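Local coordinates for protein PnpC (Pseudomonas putida, PDB 3N9T) that is a ferric-iron hydroxyquinol 1,2-dioxygenase that opens the aromatic ring of hydroxyquinol by intradiol cleavage, using molecular oxygen, at residues M32-L35 / V36-H40. Numbering follows the deposited sequence.
Sequences MQSL and VRHLH. With HGX (1-heptadecanoyl-2-tridecanoyl-3-glycerol-phosphonyl choline), chain B.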
loop_
_atom_site.group_PDB
_atom_site.type_symbol
_atom_site.label_atom_id
_atom_site.label_comp_id
_atom_site.label_asym_id
_atom_site.label_seq_id
_atom_site.Cartn_x
_atom_site.Cartn_y
_atom_site.Cartn_z
ATOM N N MET A 32 -12.966 -3.672 -0.205
ATOM C CA MET A 32 -12.271 -3.335 -1.462
ATOM C C MET A 32 -12.929 -2.136 -2.175
ATOM O O MET A 32 -12.235 -1.313 -2.754
ATOM C CB MET A 32 -12.238 -4.537 -2.379
ATOM C CG MET A 32 -11.319 -5.724 -1.868
ATOM S SD MET A 32 -9.660 -5.176 -1.308
ATOM C CE MET A 32 -8.965 -4.517 -2.826
ATOM N N GLN A 33 -14.257 -2.023 -2.156
ATOM C CA GLN A 33 -14.856 -0.836 -2.777
ATOM C C GLN A 33 -14.486 0.448 -2.082
ATOM O O GLN A 33 -14.232 1.478 -2.735
ATOM C CB GLN A 33 -16.382 -0.971 -2.966
ATOM C CG GLN A 33 -16.709 -2.125 -3.965
ATOM C CD GLN A 33 -18.195 -2.205 -4.348
ATOM O OE1 GLN A 33 -19.086 -2.066 -3.498
ATOM N NE2 GLN A 33 -18.446 -2.449 -5.631
ATOM N N SER A 34 -14.466 0.420 -0.757
ATOM C CA SER A 34 -13.997 1.548 0.001
ATOM C C SER A 34 -12.527 1.869 -0.250
ATOM O O SER A 34 -12.139 3.038 -0.459
ATOM C CB SER A 34 -14.170 1.269 1.507
ATOM O OG SER A 34 -13.892 2.434 2.202
ATOM N N LEU A 35 -11.697 0.827 -0.272
ATOM C CA LEU A 35 -10.271 1.090 -0.416
ATOM C C LEU A 35 -10.002 1.703 -1.836
ATOM O O LEU A 35 -9.225 2.675 -2.003
ATOM C CB LEU A 35 -9.632 -0.281 -0.267
ATOM C CG LEU A 35 -8.156 -0.409 -0.537
ATOM C CD1 LEU A 35 -7.511 0.702 0.184
ATOM C CD2 LEU A 35 -7.692 -1.751 0.063
ATOM N N VAL A 36 -10.650 1.117 -2.853
ATOM C CA VAL A 36 -10.453 1.615 -4.223
ATOM C C VAL A 36 -10.930 3.083 -4.397
ATOM O O VAL A 36 -10.245 3.904 -5.011
ATOM C CB VAL A 36 -11.111 0.664 -5.222
ATOM C CG1 VAL A 36 -11.083 1.273 -6.638
ATOM C CG2 VAL A 36 -10.275 -0.683 -5.274
ATOM N N ARG A 37 -12.112 3.398 -3.865
ATOM C CA ARG A 37 -12.650 4.743 -3.956
ATOM C C ARG A 37 -11.660 5.707 -3.256
ATOM O O ARG A 37 -11.325 6.749 -3.801
ATOM C CB ARG A 37 -14.022 4.788 -3.287
ATOM C CG ARG A 37 -14.700 6.201 -3.362
ATOM C CD ARG A 37 -14.751 6.710 -4.860
ATOM N NE ARG A 37 -15.664 5.884 -5.660
ATOM C CZ ARG A 37 -15.852 5.957 -6.986
ATOM N NH1 ARG A 37 -15.181 6.834 -7.744
ATOM N NH2 ARG A 37 -16.767 5.136 -7.543
ATOM N N HIS A 38 -11.152 5.337 -2.071
ATOM C CA HIS A 38 -10.238 6.249 -1.321
ATOM C C HIS A 38 -8.920 6.401 -2.060
ATOM O O HIS A 38 -8.362 7.519 -2.145
ATOM C CB HIS A 38 -9.992 5.851 0.158
ATOM C CG HIS A 38 -11.176 6.059 1.037
ATOM N ND1 HIS A 38 -11.401 7.233 1.723
ATOM C CD2 HIS A 38 -12.282 5.307 1.220
ATOM C CE1 HIS A 38 -12.539 7.141 2.402
ATOM N NE2 HIS A 38 -13.110 6.007 2.094
ATOM N N LEU A 39 -8.445 5.303 -2.606
ATOM C CA LEU A 39 -7.176 5.326 -3.311
ATOM C C LEU A 39 -7.269 6.236 -4.550
ATOM O O LEU A 39 -6.393 7.085 -4.793
ATOM C CB LEU A 39 -6.935 3.910 -3.787
ATOM C CG LEU A 39 -5.621 3.484 -4.409
ATOM C CD1 LEU A 39 -4.415 4.057 -3.699
ATOM C CD2 LEU A 39 -5.624 1.920 -4.411
ATOM N N HIS A 40 -8.355 6.063 -5.318
ATOM C CA HIS A 40 -8.582 6.856 -6.505
ATOM C C HIS A 40 -8.887 8.327 -6.153
ATOM O O HIS A 40 -8.420 9.194 -6.863
ATOM C CB HIS A 40 -9.758 6.319 -7.358
ATOM C CG HIS A 40 -9.392 5.126 -8.194
ATOM N ND1 HIS A 40 -9.622 5.081 -9.555
ATOM C CD2 HIS A 40 -8.767 3.966 -7.879
ATOM C CE1 HIS A 40 -9.205 3.917 -10.029
ATOM N NE2 HIS A 40 -8.680 3.229 -9.032
HETATM O O11 HGX B . -11.742 -10.473 3.964
HETATM C C11 HGX B . -10.555 -10.517 4.063
HETATM C C12 HGX B . -9.853 -9.359 4.693
HETATM C C13 HGX B . -9.455 -8.358 3.636
HETATM C C14 HGX B . -8.574 -7.383 4.369
HETATM C C15 HGX B . -8.134 -6.291 3.477
HETATM C C16 HGX B . -7.497 -5.230 4.316
HETATM C C17 HGX B . -6.713 -4.314 3.411
HETATM C C18 HGX B . -6.462 -3.032 4.180
HETATM C C19 HGX B . -5.094 -2.470 3.863
HETATM C C20 HGX B . -4.593 -1.800 5.145
HETATM C C21 HGX B . -3.834 -2.765 6.061
HETATM C C22 HGX B . -2.516 -2.239 6.638
HETATM C C23 HGX B . -2.069 -0.871 6.112
HETATM O O3 HGX B . -9.862 -11.683 3.579
HETATM C C3 HGX B . -10.534 -12.687 2.823
HETATM C C2 HGX B . -10.101 -12.722 1.363
HETATM C C1 HGX B . -10.653 -13.991 0.778
HETATM O O3P HGX B . -12.051 -13.789 0.648
HETATM O O2 HGX B . -8.689 -12.797 1.189
HETATM C C31 HGX B . -8.108 -11.737 0.355
HETATM O O31 HGX B . -7.577 -12.006 -0.695
HETATM C C32 HGX B . -8.022 -10.302 0.695
HETATM C C33 HGX B . -7.162 -9.723 -0.434
HETATM C C34 HGX B . -6.465 -8.499 0.095
HETATM C C35 HGX B . -6.547 -7.306 -0.823
HETATM C C36 HGX B . -5.725 -6.230 -0.210
HETATM C C37 HGX B . -5.317 -5.294 -1.331
HETATM C C38 HGX B . -4.711 -4.105 -0.645
HETATM C C39 HGX B . -3.758 -3.380 -1.575
HETATM C C40 HGX B . -4.016 -1.882 -1.617
HETATM C C42 HGX B . -3.222 -1.093 -0.573
HETATM C C43 HGX B . -2.200 -0.110 -1.175
HETATM C C44 HGX B . -2.550 0.402 -2.575
HETATM C C45 HGX B . -1.395 0.112 -3.530
HETATM C C46 HGX B . -1.817 -0.070 -5.000
HETATM C C47 HGX B . -1.026 0.878 -5.894
HETATM C C48 HGX B . 0.319 0.209 -6.090
HETATM O O1 HGX B . -12.267 -16.282 0.772
HETATM P P1 HGX B . -13.016 -14.985 1.100
HETATM O O4 HGX B . -13.415 -14.673 2.532
HETATM O O5 HGX B . -14.295 -14.834 0.094
HETATM C C4 HGX B . -15.372 -15.796 0.129
HETATM C C5 HGX B . -15.487 -16.604 -1.174
HETATM N N1 HGX B . -14.798 -17.927 -1.235
HETATM C C6 HGX B . -15.585 -18.813 -2.118
HETATM C C7 HGX B . -14.643 -18.602 0.079
HETATM C C8 HGX B . -13.472 -17.746 -1.859
#
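Two turns of helix 26-46 bring Met32, Leu35 and Leu39, three and four places apart, onto one side, where all three meet an acyl tail of a bound phospholipid. The i to i+4 backbone bonds show the regular helix: Val36 N donates to Met32 O at 2.9 Å with an N-H...O angle of 165°, and Leu39 N to Leu35 O at 2.8 Å. Met32 reaches the tail with its sulfur, SD lying 3.8 Å from C35 of the lipid; bends at chi2 (-47°) and chi3 (-63°) fold the chain so that CE also faces the tail near C37. One branch of each leucine does the touching further along: Leu35 CD2 is 3.9 Å from lipid C38, and Leu39 CD2 is 3.9 Å from C44. These distances describe apolar van der Waals packing along an acyl chain, part of the helical lipid tunnel in the N-terminal region of this intradiol dioxygenase. The second subunit adds its Phe42 beside Leu35 and its Val84 beside Leu39, which places the tunnel at the dimer interface. Ser34 OG lies 3.4 Å from His38 CD2, and both side chains reach OE1 of Glu45 of the second subunit, Ser34 OG by a hydrogen bond and His38 NE2 by a weak one. Val36 CG2, anti to its carbonyl carbon and beside the backbone N, comes within 3.3 Å of Met32 O. On the flank turned to helix 7-18, Val36 packs on Ala16 and Val17, while Arg37 NH2 forms a salt bridge with Asp14.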